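Local coordinates for protein beta-fructofuranosidase (Arthrobacter, PDB 3WPU) that belongs to the levansucrase/invertase family of the beta-fructosidase clan, whose members are built around a five-bladed beta-propeller, at residues A[422-425]-A[431-434]. Numbering follows the deposited sequence.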
loop_
_atom_site.group_PDB
_atom_site.type_symbol
_atom_site.label_atom_id
_atom_site.label_comp_id
_atom_site.label_asym_id
_atom_site.label_seq_id
_atom_site.Cartn_x
_atom_site.Cartn_y
_atom_site.Cartn_z
ATOM N N SER A 422 0.345 6.520 1.777
ATOM C CA SER A 422 0.565 5.076 1.832
ATOM C C SER A 422 -0.709 4.304 2.163
ATOM O O SER A 422 -0.705 3.323 2.932
ATOM C CB SER A 422 1.712 4.745 2.782
ATOM O OG SER A 422 2.901 5.344 2.293
ATOM N N HIS A 423 -1.791 4.715 1.523
ATOM C CA HIS A 423 -3.075 4.117 1.747
ATOM C C HIS A 423 -3.025 2.625 1.381
ATOM O O HIS A 423 -2.219 2.183 0.544
ATOM C CB HIS A 423 -4.122 4.727 0.835
ATOM C CG HIS A 423 -4.287 6.207 0.959
ATOM N ND1 HIS A 423 -3.279 7.105 0.703
ATOM C CD2 HIS A 423 -5.383 6.943 1.249
ATOM C CE1 HIS A 423 -3.747 8.335 0.839
ATOM N NE2 HIS A 423 -5.020 8.261 1.173
ATOM N N TYR A 424 -3.905 1.878 2.017
ATOM C CA TYR A 424 -4.007 0.446 1.774
ATOM C C TYR A 424 -5.471 0.078 1.833
ATOM O O TYR A 424 -6.152 0.374 2.813
ATOM C CB TYR A 424 -3.194 -0.303 2.838
ATOM C CG TYR A 424 -3.293 -1.798 2.673
ATOM C CD1 TYR A 424 -2.493 -2.473 1.763
ATOM C CD2 TYR A 424 -4.214 -2.514 3.407
ATOM C CE1 TYR A 424 -2.621 -3.836 1.562
ATOM C CE2 TYR A 424 -4.342 -3.890 3.233
ATOM C CZ TYR A 424 -3.546 -4.545 2.339
ATOM O OH TYR A 424 -3.642 -5.926 2.146
ATOM N N VAL A 425 -5.955 -0.582 0.766
ATOM C CA VAL A 425 -7.362 -0.952 0.641
ATOM C C VAL A 425 -7.581 -2.352 1.230
ATOM O O VAL A 425 -6.939 -3.317 0.818
ATOM C CB VAL A 425 -7.828 -0.928 -0.840
ATOM C CG1 VAL A 425 -9.326 -1.124 -0.907
ATOM C CG2 VAL A 425 -7.413 0.389 -1.504
ATOM N N VAL A 431 -10.241 1.756 3.933
ATOM C CA VAL A 431 -8.952 2.255 3.511
ATOM C C VAL A 431 -8.245 2.844 4.717
ATOM O O VAL A 431 -8.759 3.773 5.371
ATOM C CB VAL A 431 -9.058 3.314 2.392
ATOM C CG1 VAL A 431 -7.656 3.762 1.987
ATOM C CG2 VAL A 431 -9.850 2.769 1.186
ATOM N N GLN A 432 -7.079 2.283 5.036
ATOM C CA GLN A 432 -6.238 2.810 6.124
ATOM C C GLN A 432 -5.073 3.568 5.503
ATOM O O GLN A 432 -4.667 3.287 4.399
ATOM C CB GLN A 432 -5.738 1.691 7.037
ATOM C CG GLN A 432 -4.952 0.560 6.365
ATOM C CD GLN A 432 -3.450 0.675 6.476
ATOM O OE1 GLN A 432 -2.895 1.747 6.807
ATOM N NE2 GLN A 432 -2.771 -0.423 6.200
ATOM N N SER A 433 -4.566 4.581 6.215
ATOM C CA SER A 433 -3.501 5.436 5.692
ATOM C C SER A 433 -2.812 6.097 6.886
ATOM O O SER A 433 -3.375 6.057 7.970
ATOM C CB SER A 433 -4.099 6.524 4.787
ATOM O OG SER A 433 -5.032 7.355 5.463
ATOM N N PHE A 434 -1.630 6.674 6.676
ATOM C CA PHE A 434 -0.961 7.425 7.746
ATOM C C PHE A 434 -1.034 8.890 7.446
ATOM O O PHE A 434 -1.060 9.329 6.303
ATOM C CB PHE A 434 0.495 6.958 7.944
ATOM C CG PHE A 434 1.489 7.584 6.992
ATOM C CD1 PHE A 434 2.090 8.800 7.261
ATOM C CD2 PHE A 434 1.797 6.982 5.783
ATOM C CE1 PHE A 434 2.995 9.372 6.371
ATOM C CE2 PHE A 434 2.692 7.542 4.886
ATOM C CZ PHE A 434 3.281 8.759 5.163
HETATM O O HOH W 1 -0.427 2.388 5.598
#
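Y424 and Q432 form the closely joined part of this contact. Y424 N donates to Q432 O at 2.9 Å, and Q432 N returns a bond to Y424 O at 3.1 Å. On the same face of the sheet the Q432 side chain bends at chi2 (99°) and lays its amide obliquely against Y424. Q432 NE2 comes within 3.4 Å of Y424 CB, with the amide and ring planes 46° apart. That NE2 is hydrogen-bonded to T77 O of strand 72-81.

On the other side of the strands, S433 CB sits over one face of the H423 imidazole, 3.9 Å from its centroid, in a CH-pi contact. V431 CG1 meets the edge of the same ring. Packing between V425 and V431 is looser, with V425 CG2 to V431 CG2 at 4.3 Å.

Near S422 the strands part, and a water lies between the two chain segments. It is 2.8 Å from both S422 O and Q432 OE1 and can bridge them. In the conformer described, one of two, S422 CB lies at the edge of the F434 ring, and S422 OG is hydrogen-bonded to D76. All eight residues are buried, so the loose end does not face bulk solvent. The arrangement is an antiparallel beta hairpin at the edge of a four-stranded sheet.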